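Local coordinates for nickel-dependent hydrogenase large subunit (Allochromatium vinosum, PDB 3MYR), which catalyses the oxidation of molecular hydrogen by an electron acceptor at a nickel-iron centre, as the large subunit of a heterodimeric hydrogenase, at residues T11-H16 with P554-A559; G15-E20 with A31-T36; H110-D115 with T548-D553. One frame throughout, in Å; residues are numbered along the deposited sequence.

Interaction 1. Residues T11-H16 with P554-A559; sequences TRIEGH and PCIACA. With NFV (Ni-Fe oxidized active center), chain N.
Glu-14 folds its side chain over Cys-555, the first cysteine of the C-terminal CxxC motif that supplies two of the cysteines binding the nickel-iron centre of [NiFe] hydrogenases. CG stands anti to the backbone N (chi1 -169°), beside the carbonyl carbon, and a bend at chi2 carries the carboxylate past the sulfur, OE2 lying 3.2 Å from Cys-555 SG. On its syn side OE2 accepts from Ala-557 N at 2.8 Å, in the first turn of the helix, while OE1 bonds Thr-15 OG1 of the small subunit. An alanine here would probably leave Ala-557 N and that threonine without their carboxylate partner and open a gap beside the nickel-bound sulfur. The backbones are bridged as well: Ile-556 N donates to Glu-14 O (3.0 Å), and Glu-14 N makes a weak bond to Pro-554 O. Next to the bridge, Ile-13 crosses Pro-554 at about a right angle, CG2 resting 3.8 Å from the proline CG, and Ile-556 leans its CG2 on His-16 O. Cys-558 SG binds the iron together with Cys-64. Cys-555 SG caps the helix by accepting from Cys-558 N at 3.5 Å. With Cys-61, Cys-555 binds nickel, its SG 2.2 Å from NI of the centre.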
ATOM      1  N   THR B  11      -6.893   8.974   9.916  1.00 19.45           N
ATOM      2  CA  THR B  11      -5.695   9.284   9.141  1.00 21.14           C
ATOM      3  C   THR B  11      -4.539   8.335   9.518  1.00 20.20           C
ATOM      4  O   THR B  11      -4.665   7.498  10.403  1.00 20.89           O
ATOM      5  CB  THR B  11      -5.277  10.730   9.387  1.00 22.01           C
ATOM      6  OG1 THR B  11      -5.043  10.903  10.797  1.00 20.63           O
ATOM      7  CG2 THR B  11      -6.457  11.716   8.940  1.00 20.07           C
ATOM      8  N   ARG B  12      -3.410   8.484   8.840  1.00 19.50           N
ATOM      9  CA  ARG B  12      -2.290   7.585   9.050  1.00 19.93           C
ATOM     10  C   ARG B  12      -2.685   6.146   8.850  1.00 18.50           C
ATOM     11  O   ARG B  12      -2.248   5.258   9.593  1.00 18.18           O
ATOM     12  CB  ARG B  12      -1.620   7.848  10.408  1.00 17.43           C
ATOM     13  CG  ARG B  12      -0.675   9.058  10.229  1.00 19.50           C
ATOM     14  CD  ARG B  12       0.054   9.422  11.526  1.00 16.83           C
ATOM     15  NE  ARG B  12      -0.874   9.811  12.602  1.00 21.03           N
ATOM     16  CZ  ARG B  12      -1.062   9.153  13.753  1.00 23.80           C
ATOM     17  NH1 ARG B  12      -0.440   8.004  14.045  1.00 22.74           N
ATOM     18  NH2 ARG B  12      -1.846   9.686  14.691  1.00 25.38           N
ATOM     19  N   ILE B  13      -3.573   5.935   7.876  1.00 18.06           N
ATOM     20  CA  ILE B  13      -3.735   4.632   7.258  1.00 18.56           C
ATOM     21  C   ILE B  13      -3.653   4.858   5.753  1.00 19.86           C
ATOM     22  O   ILE B  13      -3.501   6.006   5.272  1.00 19.08           O
ATOM     23  CB  ILE B  13      -5.158   4.014   7.607  1.00 18.31           C
ATOM     24  CG1 ILE B  13      -6.298   4.922   7.068  1.00 15.23           C
ATOM     25  CG2 ILE B  13      -5.323   3.896   9.071  1.00 15.45           C
ATOM     26  CD1 ILE B  13      -7.689   4.239   7.029  1.00 19.27           C
ATOM     27  N   GLU B  14      -3.825   3.781   5.002  1.00 18.15           N
ATOM     28  CA  GLU B  14      -4.122   3.926   3.572  1.00 19.10           C
ATOM     29  C   GLU B  14      -5.648   3.917   3.372  1.00 19.11           C
ATOM     30  O   GLU B  14      -6.344   3.071   3.920  1.00 20.09           O
ATOM     31  CB  GLU B  14      -3.514   2.751   2.797  1.00 21.94           C
ATOM     32  CG  GLU B  14      -3.546   2.993   1.234  1.00 20.55           C
ATOM     33  CD  GLU B  14      -4.983   3.105   0.661  1.00 27.99           C
ATOM     34  OE1 GLU B  14      -5.189   3.965  -0.285  1.00 22.45           O
ATOM     35  OE2 GLU B  14      -5.890   2.357   1.154  1.00 23.82           O
ATOM     36  N   GLY B  15      -6.168   4.890   2.653  1.00 18.82           N
ATOM     37  CA  GLY B  15      -7.545   4.857   2.242  1.00 20.63           C
ATOM     38  C   GLY B  15      -8.528   5.427   3.230  1.00 21.04           C
ATOM     39  O   GLY B  15      -8.168   6.182   4.128  1.00 23.42           O
ATOM     40  N   HIS B  16      -9.796   5.046   3.072  1.00 20.30           N
ATOM     41  CA  HIS B  16     -10.895   5.845   3.609  1.00 19.17           C
ATOM     42  C   HIS B  16     -11.706   5.074   4.629  1.00 19.82           C
ATOM     43  O   HIS B  16     -12.543   4.259   4.250  1.00 20.30           O
ATOM     44  CB  HIS B  16     -11.796   6.321   2.445  1.00 20.19           C
ATOM     45  CG  HIS B  16     -11.127   7.361   1.608  1.00 21.53           C
ATOM     46  ND1 HIS B  16     -10.620   7.101   0.345  1.00 27.43           N
ATOM     47  CD2 HIS B  16     -10.718   8.606   1.926  1.00 19.25           C
ATOM     48  CE1 HIS B  16     -10.051   8.198  -0.135  1.00 16.98           C
ATOM     49  NE2 HIS B  16     -10.068   9.111   0.822  1.00 28.28           N
ATOM     50  N   PRO B 554      -4.347  -0.719   8.700  1.00 20.33           N
ATOM     51  CA  PRO B 554      -5.475  -0.787   7.741  1.00 19.67           C
ATOM     52  C   PRO B 554      -5.127  -0.255   6.348  1.00 19.48           C
ATOM     53  O   PRO B 554      -4.379   0.709   6.210  1.00 19.32           O
ATOM     54  CB  PRO B 554      -6.544   0.132   8.351  1.00 20.89           C
ATOM     55  CG  PRO B 554      -6.159   0.287   9.833  1.00 20.21           C
ATOM     56  CD  PRO B 554      -4.661   0.113   9.878  1.00 19.70           C
ATOM     57  N   CYS B 555      -5.714  -0.861   5.325  1.00 19.28           N
ATOM     58  CA  CYS B 555      -5.603  -0.363   3.976  1.00 18.73           C
ATOM     59  C   CYS B 555      -6.964  -0.570   3.316  1.00 18.13           C
ATOM     60  O   CYS B 555      -7.379  -1.706   3.077  1.00 16.56           O
ATOM     61  CB  CYS B 555      -4.498  -1.125   3.232  1.00 18.22           C
ATOM     62  SG  CYS B 555      -4.410  -0.471   1.512  1.00 24.39           S
ATOM     63  N   ILE B 556      -7.699   0.522   3.079  1.00 18.36           N
ATOM     64  CA  ILE B 556      -9.126   0.398   2.674  1.00 18.23           C
ATOM     65  C   ILE B 556      -9.189   0.321   1.152  1.00 19.23           C
ATOM     66  O   ILE B 556     -10.159  -0.183   0.577  1.00 17.24           O
ATOM     67  CB  ILE B 556      -9.995   1.563   3.218  1.00 17.86           C
ATOM     68  CG1 ILE B 556      -9.979   1.600   4.799  1.00 17.92           C
ATOM     69  CG2 ILE B 556     -11.413   1.422   2.745  1.00 19.59           C
ATOM     70  CD1 ILE B 556      -9.954   0.251   5.554  1.00 15.20           C
ATOM     71  N   ALA B 557      -8.157   0.813   0.482  1.00 17.22           N
ATOM     72  CA  ALA B 557      -8.148   0.602  -0.976  1.00 17.67           C
ATOM     73  C   ALA B 557      -7.978  -0.913  -1.183  1.00 19.79           C
ATOM     74  O   ALA B 557      -8.734  -1.529  -1.951  1.00 20.26           O
ATOM     75  CB  ALA B 557      -6.934   1.380  -1.645  1.00 16.21           C
ATOM     76  N   CYS B 558      -7.060  -1.554  -0.446  1.00 16.10           N
ATOM     77  CA  CYS B 558      -7.033  -3.019  -0.519  1.00 17.72           C
ATOM     78  C   CYS B 558      -8.356  -3.656  -0.104  1.00 19.41           C
ATOM     79  O   CYS B 558      -8.833  -4.597  -0.747  1.00 19.98           O
ATOM     80  CB  CYS B 558      -5.987  -3.560   0.442  1.00 16.84           C
ATOM     81  SG  CYS B 558      -4.392  -3.717  -0.307  1.00 20.10           S
ATOM     82  N   ALA B 559      -8.914  -3.194   1.032  1.00 17.56           N
ATOM     83  CA  ALA B 559     -10.042  -3.923   1.633  1.00 19.88           C
ATOM     84  C   ALA B 559     -11.273  -3.944   0.681  1.00 19.52           C
ATOM     85  O   ALA B 559     -12.077  -4.891   0.707  1.00 20.33           O
ATOM     86  CB  ALA B 559     -10.459  -3.251   2.995  1.00 17.38           C
TER
HETATM   87 FE   NFV N2005      -2.772  -4.713   1.069  1.00 16.26          FE
HETATM   88 NI   NFV N2005      -2.838  -1.747   0.541  1.00 22.31          NI
HETATM   89  C1  NFV N2005      -3.000  -6.135   0.433  1.00 19.51           C
HETATM   90  O1  NFV N2005      -3.148  -7.282  -0.012  1.00 13.88           O
HETATM   91  C2  NFV N2005      -1.367  -5.455   2.123  1.00 13.93           C
HETATM   92  N2  NFV N2005      -0.490  -5.933   2.758  1.00 15.96           N
HETATM   93  C3  NFV N2005      -4.052  -5.005   2.421  1.00 20.92           C
HETATM   94  N3  NFV N2005      -4.867  -5.181   3.243  1.00 16.89           N
HETATM   95  O4  NFV N2005      -2.385  -2.956   1.912  1.00 19.96           O

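Interaction 2. Residues G15-E20 with A31-T36; sequences GHLRIE and AYSSGT
Arg-18 and Ser-34 face each other as an antiparallel hydrogen-bonded pair, near the open end of a beta hairpin built from strands 17-24 and 27-35. Arg-18 N donates to Ser-34 O at 2.9 Å and Ser-34 N returns the bond to Arg-18 O, each nearly along the C=O axis. From this anchor the arginine side chain can be followed outward. Its CB packs 3.8 Å from Thr-36 CG2, two residues on from Ser-34, just past the end of that strand. CG lies anti to the backbone N (chi1 160°), and the chain runs extended to NE, passing Val-6 of strand 5-7. At the tip the guanidinium turns side-on to Glu-20: NE at 2.6 Å and NH2 at 2.8 Å both meet Glu-20 OE1, which lies in the guanidinium plane. NH1 has its own salt bridge, to Asp-8, and the other carboxylate oxygen, OE2, pairs with Arg-4. Two acids thus flank the guanidinium and hold it against rotation. Glu-20 also pairs through its backbone with Tyr-32, whose ring has Glu-20 O at its edge.

On the opposite face sit Leu-17, Ile-19 and Ser-33. Leu-17 CD1 touches Ser-33 OG at 3.5 Å, that hydroxyl being bonded to Ala-514 O, and the two aliphatic side chains pack against helices 525-531 and 543-551. Where the strands part, Thr-36 N still donates to His-16 O at 3.0 Å. With strand 5-7 bonded along the other edge of strand 17-24, the whole forms a three-stranded antiparallel sheet with simple up-and-down order.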
ATOM      1  N   GLY B  15      -6.168   4.890   2.653  1.00 18.82           N
ATOM      2  CA  GLY B  15      -7.545   4.857   2.242  1.00 20.63           C
ATOM      3  C   GLY B  15      -8.528   5.427   3.230  1.00 21.04           C
ATOM      4  O   GLY B  15      -8.168   6.182   4.128  1.00 23.42           O
ATOM      5  N   HIS B  16      -9.796   5.046   3.072  1.00 20.30           N
ATOM      6  CA  HIS B  16     -10.895   5.845   3.609  1.00 19.17           C
ATOM      7  C   HIS B  16     -11.706   5.074   4.629  1.00 19.82           C
ATOM      8  O   HIS B  16     -12.543   4.259   4.250  1.00 20.30           O
ATOM      9  CB  HIS B  16     -11.796   6.321   2.445  1.00 20.19           C
ATOM     10  CG  HIS B  16     -11.127   7.361   1.608  1.00 21.53           C
ATOM     11  ND1 HIS B  16     -10.620   7.101   0.345  1.00 27.43           N
ATOM     12  CD2 HIS B  16     -10.718   8.606   1.926  1.00 19.25           C
ATOM     13  CE1 HIS B  16     -10.051   8.198  -0.135  1.00 16.98           C
ATOM     14  NE2 HIS B  16     -10.068   9.111   0.822  1.00 28.28           N
ATOM     15  N   LEU B  17     -11.447   5.329   5.904  1.00 19.03           N
ATOM     16  CA  LEU B  17     -12.019   4.553   6.975  1.00 21.51           C
ATOM     17  C   LEU B  17     -12.709   5.483   7.960  1.00 21.73           C
ATOM     18  O   LEU B  17     -12.170   6.496   8.378  1.00 20.81           O
ATOM     19  CB  LEU B  17     -10.972   3.706   7.684  1.00 19.70           C
ATOM     20  CG  LEU B  17     -11.389   2.812   8.891  1.00 23.21           C
ATOM     21  CD1 LEU B  17     -12.269   1.600   8.498  1.00 19.96           C
ATOM     22  CD2 LEU B  17     -10.137   2.274   9.679  1.00 15.61           C
ATOM     23  N   ARG B  18     -13.895   5.060   8.365  1.00 21.88           N
ATOM     24  CA  ARG B  18     -14.694   5.765   9.369  1.00 21.61           C
ATOM     25  C   ARG B  18     -14.929   4.732  10.518  1.00 23.49           C
ATOM     26  O   ARG B  18     -15.241   3.550  10.228  1.00 22.64           O
ATOM     27  CB  ARG B  18     -16.047   6.217   8.748  1.00 21.37           C
ATOM     28  CG  ARG B  18     -17.176   6.529   9.802  1.00 22.83           C
ATOM     29  CD  ARG B  18     -18.412   6.956   9.039  1.00 23.71           C
ATOM     30  NE  ARG B  18     -19.395   7.660   9.868  1.00 28.24           N
ATOM     31  CZ  ARG B  18     -19.616   8.971   9.868  1.00 26.33           C
ATOM     32  NH1 ARG B  18     -18.904   9.771   9.067  1.00 21.95           N
ATOM     33  NH2 ARG B  18     -20.595   9.475  10.641  1.00 24.95           N
ATOM     34  N   ILE B  19     -14.694   5.144  11.767  1.00 22.04           N
ATOM     35  CA  ILE B  19     -15.075   4.359  12.948  1.00 23.18           C
ATOM     36  C   ILE B  19     -16.203   5.068  13.676  1.00 25.48           C
ATOM     37  O   ILE B  19     -16.122   6.301  13.894  1.00 25.14           O
ATOM     38  CB  ILE B  19     -13.875   4.202  13.929  1.00 24.78           C
ATOM     39  CG1 ILE B  19     -12.683   3.511  13.230  1.00 24.52           C
ATOM     40  CG2 ILE B  19     -14.306   3.433  15.217  1.00 25.03           C
ATOM     41  CD1 ILE B  19     -12.948   2.072  12.896  1.00 23.29           C
ATOM     42  N   GLU B  20     -17.270   4.314  14.029  1.00 23.93           N
ATOM     43  CA  GLU B  20     -18.287   4.827  14.953  1.00 25.50           C
ATOM     44  C   GLU B  20     -18.251   3.949  16.191  1.00 27.25           C
ATOM     45  O   GLU B  20     -17.999   2.736  16.090  1.00 27.01           O
ATOM     46  CB  GLU B  20     -19.662   4.834  14.276  1.00 25.64           C
ATOM     47  CG  GLU B  20     -19.669   5.864  13.117  1.00 26.65           C
ATOM     48  CD  GLU B  20     -21.073   6.138  12.530  1.00 35.94           C
ATOM     49  OE1 GLU B  20     -21.204   6.936  11.549  1.00 32.15           O
ATOM     50  OE2 GLU B  20     -22.035   5.552  13.050  1.00 31.14           O
ATOM     51  N   ALA B  31     -18.388  -1.088  18.579  1.00 26.12           N
ATOM     52  CA  ALA B  31     -17.680  -0.349  17.543  1.00 25.85           C
ATOM     53  C   ALA B  31     -18.140  -0.808  16.138  1.00 26.25           C
ATOM     54  O   ALA B  31     -18.496  -1.986  15.919  1.00 23.91           O
ATOM     55  CB  ALA B  31     -16.169  -0.537  17.714  1.00 24.78           C
ATOM     56  N   TYR B  32     -18.087   0.120  15.183  1.00 26.31           N
ATOM     57  CA  TYR B  32     -18.472  -0.155  13.789  1.00 26.26           C
ATOM     58  C   TYR B  32     -17.368   0.389  12.877  1.00 26.11           C
ATOM     59  O   TYR B  32     -16.875   1.518  13.096  1.00 23.88           O
ATOM     60  CB  TYR B  32     -19.826   0.481  13.424  1.00 25.28           C
ATOM     61  CG  TYR B  32     -20.902   0.030  14.349  1.00 28.86           C
ATOM     62  CD1 TYR B  32     -21.759  -1.036  13.999  1.00 28.30           C
ATOM     63  CD2 TYR B  32     -21.054   0.629  15.602  1.00 28.96           C
ATOM     64  CE1 TYR B  32     -22.725  -1.486  14.875  1.00 28.55           C
ATOM     65  CE2 TYR B  32     -22.051   0.187  16.498  1.00 26.10           C
ATOM     66  CZ  TYR B  32     -22.858  -0.882  16.120  1.00 31.82           C
ATOM     67  OH  TYR B  32     -23.866  -1.320  16.975  1.00 31.77           O
ATOM     68  N   SER B  33     -16.926  -0.477  11.947  1.00 25.22           N
ATOM     69  CA  SER B  33     -15.849  -0.196  10.992  1.00 23.14           C
ATOM     70  C   SER B  33     -16.489  -0.026   9.593  1.00 23.88           C
ATOM     71  O   SER B  33     -17.221  -0.912   9.111  1.00 20.91           O
ATOM     72  CB  SER B  33     -14.876  -1.377  10.940  1.00 23.87           C
ATOM     73  OG  SER B  33     -13.906  -1.098   9.931  1.00 23.45           O
ATOM     74  N   SER B  34     -16.262   1.124   8.971  1.00 24.07           N
ATOM     75  CA  SER B  34     -16.874   1.453   7.709  1.00 21.75           C
ATOM     76  C   SER B  34     -15.871   1.982   6.687  1.00 23.45           C
ATOM     77  O   SER B  34     -15.246   3.006   6.921  1.00 21.96           O
ATOM     78  CB  SER B  34     -17.904   2.553   7.944  1.00 24.56           C
ATOM     79  OG  SER B  34     -18.419   2.946   6.671  1.00 25.74           O
ATOM     80  N   GLY B  35     -15.744   1.296   5.548  1.00 23.29           N
ATOM     81  CA  GLY B  35     -14.914   1.738   4.384  1.00 22.47           C
ATOM     82  C   GLY B  35     -15.754   2.639   3.481  1.00 22.60           C
ATOM     83  O   GLY B  35     -16.851   2.243   3.097  1.00 22.35           O
ATOM     84  N   THR B  36     -15.278   3.852   3.178  1.00 19.63           N
ATOM     85  CA  THR B  36     -16.157   4.864   2.606  1.00 21.28           C
ATOM     86  C   THR B  36     -15.659   5.244   1.205  1.00 21.49           C
ATOM     87  O   THR B  36     -15.991   6.335   0.732  1.00 23.51           O
ATOM     88  CB  THR B  36     -16.302   6.149   3.516  1.00 20.40           C
ATOM     89  OG1 THR B  36     -15.032   6.832   3.554  1.00 24.30           O
ATOM     90  CG2 THR B  36     -16.682   5.784   5.019  1.00 21.06           C
TER

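Interaction 3. Residues H110-D115 with T548-D553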
ATOM      1  N   HIS B 110       5.958   6.027  10.191  1.00 18.91           N
ATOM      2  CA  HIS B 110       5.263   7.134   9.548  1.00 20.18           C
ATOM      3  C   HIS B 110       3.775   7.085   9.754  1.00 20.21           C
ATOM      4  O   HIS B 110       3.114   8.135   9.750  1.00 20.94           O
ATOM      5  CB  HIS B 110       5.650   7.184   8.043  1.00 21.60           C
ATOM      6  CG  HIS B 110       7.133   7.294   7.879  1.00 21.50           C
ATOM      7  ND1 HIS B 110       7.866   6.423   7.120  1.00 21.20           N
ATOM      8  CD2 HIS B 110       8.038   8.068   8.544  1.00 18.17           C
ATOM      9  CE1 HIS B 110       9.159   6.695   7.256  1.00 20.19           C
ATOM     10  NE2 HIS B 110       9.283   7.708   8.101  1.00 20.63           N
ATOM     11  N   LEU B 111       3.250   5.899  10.033  1.00 20.07           N
ATOM     12  CA  LEU B 111       1.797   5.737  10.304  1.00 20.82           C
ATOM     13  C   LEU B 111       1.452   5.488  11.782  1.00 21.94           C
ATOM     14  O   LEU B 111       0.515   6.093  12.292  1.00 23.57           O
ATOM     15  CB  LEU B 111       1.144   4.649   9.427  1.00 18.61           C
ATOM     16  CG  LEU B 111       1.462   4.786   7.899  1.00 25.04           C
ATOM     17  CD1 LEU B 111       0.603   3.773   7.092  1.00 23.77           C
ATOM     18  CD2 LEU B 111       1.216   6.088   7.338  1.00 21.35           C
ATOM     19  N   HIS B 112       2.233   4.682  12.492  1.00 20.25           N
ATOM     20  CA  HIS B 112       1.823   4.234  13.806  1.00 19.22           C
ATOM     21  C   HIS B 112       2.457   5.121  14.893  1.00 19.80           C
ATOM     22  O   HIS B 112       1.808   5.470  15.889  1.00 21.29           O
ATOM     23  CB  HIS B 112       2.307   2.757  14.041  1.00 19.04           C
ATOM     24  CG  HIS B 112       1.468   1.978  15.040  1.00 20.09           C
ATOM     25  ND1 HIS B 112       0.412   2.524  15.746  1.00 22.94           N
ATOM     26  CD2 HIS B 112       1.534   0.682  15.428  1.00 17.92           C
ATOM     27  CE1 HIS B 112      -0.172   1.583  16.490  1.00 17.23           C
ATOM     28  NE2 HIS B 112       0.477   0.449  16.284  1.00 24.77           N
ATOM     29  N   ALA B 113       3.710   5.514  14.710  1.00 19.62           N
ATOM     30  CA  ALA B 113       4.518   5.990  15.847  1.00 20.04           C
ATOM     31  C   ALA B 113       3.931   7.275  16.518  1.00 22.34           C
ATOM     32  O   ALA B 113       4.033   7.426  17.767  1.00 22.22           O
ATOM     33  CB  ALA B 113       5.904   6.216  15.413  1.00 20.04           C
ATOM     34  N   LEU B 114       3.249   8.143  15.737  1.00 20.63           N
ATOM     35  CA  LEU B 114       2.665   9.356  16.322  1.00 21.89           C
ATOM     36  C   LEU B 114       1.512   9.099  17.305  1.00 22.94           C
ATOM     37  O   LEU B 114       1.073  10.038  18.002  1.00 24.20           O
ATOM     38  CB  LEU B 114       2.246  10.393  15.286  1.00 19.95           C
ATOM     39  CG  LEU B 114       3.406  10.938  14.421  1.00 22.25           C
ATOM     40  CD1 LEU B 114       2.898  12.013  13.427  1.00 24.19           C
ATOM     41  CD2 LEU B 114       4.578  11.483  15.262  1.00 22.48           C
ATOM     42  N   ASP B 115       1.041   7.850  17.374  1.00 22.61           N
ATOM     43  CA  ASP B 115       0.149   7.422  18.458  1.00 23.19           C
ATOM     44  C   ASP B 115       0.854   7.269  19.808  1.00 22.38           C
ATOM     45  O   ASP B 115       0.193   7.201  20.853  1.00 24.60           O
ATOM     46  CB  ASP B 115      -0.585   6.090  18.174  1.00 22.32           C
ATOM     47  CG  ASP B 115      -1.495   6.148  16.921  1.00 27.35           C
ATOM     48  OD1 ASP B 115      -1.899   5.059  16.373  1.00 24.35           O
ATOM     49  OD2 ASP B 115      -1.743   7.273  16.439  1.00 23.95           O
ATOM     50  N   THR B 548      -5.055   1.242  18.453  1.00 21.41           N
ATOM     51  CA  THR B 548      -5.490  -0.112  18.153  1.00 22.30           C
ATOM     52  C   THR B 548      -5.825  -0.275  16.678  1.00 22.78           C
ATOM     53  O   THR B 548      -5.316  -1.220  16.007  1.00 21.96           O
ATOM     54  CB  THR B 548      -6.655  -0.530  19.054  1.00 21.62           C
ATOM     55  OG1 THR B 548      -6.157  -0.751  20.377  1.00 24.10           O
ATOM     56  CG2 THR B 548      -7.331  -1.868  18.590  1.00 22.08           C
ATOM     57  N   ILE B 549      -6.535   0.700  16.122  1.00 21.08           N
ATOM     58  CA  ILE B 549      -6.857   0.591  14.675  1.00 21.33           C
ATOM     59  C   ILE B 549      -5.521   0.575  13.865  1.00 21.43           C
ATOM     60  O   ILE B 549      -5.333  -0.263  13.014  1.00 19.84           O
ATOM     61  CB  ILE B 549      -7.863   1.700  14.211  1.00 20.54           C
ATOM     62  CG1 ILE B 549      -9.295   1.469  14.770  1.00 22.41           C
ATOM     63  CG2 ILE B 549      -7.936   1.833  12.684  1.00 19.21           C
ATOM     64  CD1 ILE B 549      -9.893   0.105  14.546  1.00 18.24           C
ATOM     65  N   HIS B 550      -4.584   1.468  14.186  1.00 21.11           N
ATOM     66  CA  HIS B 550      -3.326   1.552  13.418  1.00 19.56           C
ATOM     67  C   HIS B 550      -2.513   0.270  13.607  1.00 20.44           C
ATOM     68  O   HIS B 550      -1.775  -0.141  12.712  1.00 18.73           O
ATOM     69  CB  HIS B 550      -2.482   2.744  13.860  1.00 17.27           C
ATOM     70  CG  HIS B 550      -3.023   4.067  13.417  1.00 20.19           C
ATOM     71  ND1 HIS B 550      -2.924   5.210  14.190  1.00 20.92           N
ATOM     72  CD2 HIS B 550      -3.607   4.449  12.253  1.00 22.63           C
ATOM     73  CE1 HIS B 550      -3.429   6.232  13.517  1.00 23.76           C
ATOM     74  NE2 HIS B 550      -3.853   5.798  12.344  1.00 21.93           N
ATOM     75  N   SER B 551      -2.673  -0.411  14.747  1.00 19.64           N
ATOM     76  CA  SER B 551      -1.890  -1.638  14.938  1.00 18.90           C
ATOM     77  C   SER B 551      -2.242  -2.711  13.906  1.00 20.08           C
ATOM     78  O   SER B 551      -1.451  -3.613  13.715  1.00 20.04           O
ATOM     79  CB  SER B 551      -2.042  -2.228  16.359  1.00 19.47           C
ATOM     80  OG  SER B 551      -3.355  -2.778  16.586  1.00 19.06           O
ATOM     81  N   PHE B 552      -3.446  -2.674  13.329  1.00 20.64           N
ATOM     82  CA  PHE B 552      -3.802  -3.595  12.213  1.00 22.23           C
ATOM     83  C   PHE B 552      -3.255  -3.161  10.852  1.00 21.89           C
ATOM     84  O   PHE B 552      -3.412  -3.894   9.869  1.00 22.54           O
ATOM     85  CB  PHE B 552      -5.359  -3.747  12.073  1.00 21.56           C
ATOM     86  CG  PHE B 552      -5.997  -4.542  13.167  1.00 23.38           C
ATOM     87  CD1 PHE B 552      -6.158  -5.912  13.029  1.00 21.87           C
ATOM     88  CD2 PHE B 552      -6.551  -3.903  14.295  1.00 23.08           C
ATOM     89  CE1 PHE B 552      -6.799  -6.687  13.995  1.00 18.74           C
ATOM     90  CE2 PHE B 552      -7.191  -4.668  15.297  1.00 22.24           C
ATOM     91  CZ  PHE B 552      -7.328  -6.041  15.156  1.00 24.66           C
ATOM     92  N   ASP B 553      -2.659  -1.961  10.786  1.00 22.02           N
ATOM     93  CA  ASP B 553      -2.104  -1.419   9.542  1.00 22.57           C
ATOM     94  C   ASP B 553      -3.225  -1.414   8.457  1.00 21.70           C
ATOM     95  O   ASP B 553      -3.085  -2.041   7.415  1.00 21.84           O
ATOM     96  CB  ASP B 553      -0.909  -2.334   9.128  1.00 22.02           C
ATOM     97  CG  ASP B 553      -0.027  -1.755   7.994  1.00 24.14           C
ATOM     98  OD1 ASP B 553       0.917  -2.496   7.584  1.00 24.80           O
ATOM     99  OD2 ASP B 553      -0.305  -0.655   7.437  1.00 19.98           O
TER
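Asp-115 OD1 is gripped by two histidines, His-550 from across the contact and, weakly, His-112 from its own segment. The result is a buried histidine-carboxylate pair that joins the region around the end of helix 86-112 to helix 543-551. His-550 ND1 donates to OD1 almost straight, with an N-H...O angle of 169°. The modelled separation of ND1 and OD1, 2.4 Å, is very short, and its exact value is doubtful. The acid meets the ring at its edge, carboxylate and imidazole nearly coplanar, 17° apart. The second ring nitrogen, His-550 NE2, bonds to Thr-11 O; held at both nitrogens, the ring can hardly flip, and two acceptors around it would favour a protonated imidazole. The other carboxylate oxygen, OD2, forms a salt bridge with Arg-12, which also bonds Leu-111 O. That carbonyl oxygen lies over the centre of one face of the His-550 ring, 4.0 Å above the plane.

His-112 approaches differently. Its CG stands anti to the backbone N (chi1 -154°), which swings the imidazole across to helix 543-551, where the backbone of the last turn lies over one of its faces: His-550 C sits 3.9 Å above the ring plane, offset toward the rim. From the edge of the ring, ND1 makes its weak 3.5 Å bond to Asp-115 OD1 and also packs 3.5 Å from His-550 CB. Farther round the ring, NE2 is bonded to Thr-430 OG1 and lies 3.4 Å from Ser-551 CA.

How the interactions relate
From the N terminus the chain leaves strand 5-7, runs through the 11-16 loop and enters strand 17-24. Interaction 2 closes first, a short hairpin whose returning strand pairs through 31-36. Interaction 1 starts from the same loop, sharing Gly-15 and His-16, but closes only at 554-559, bringing residues near the two ends of the chain together. Interaction 3, between 110-115 and 548-553, is nested inside that long loop and follows interaction 2 in series. Ile-549 packs on Leu-17 and Ile-19, Ile-556 on Leu-17, while Thr-11 and Arg-12 bond to His-550 and Leu-111. N-terminal sheet, helix 86-112 and the C-terminal helices are thereby joined beside the nickel-iron centre.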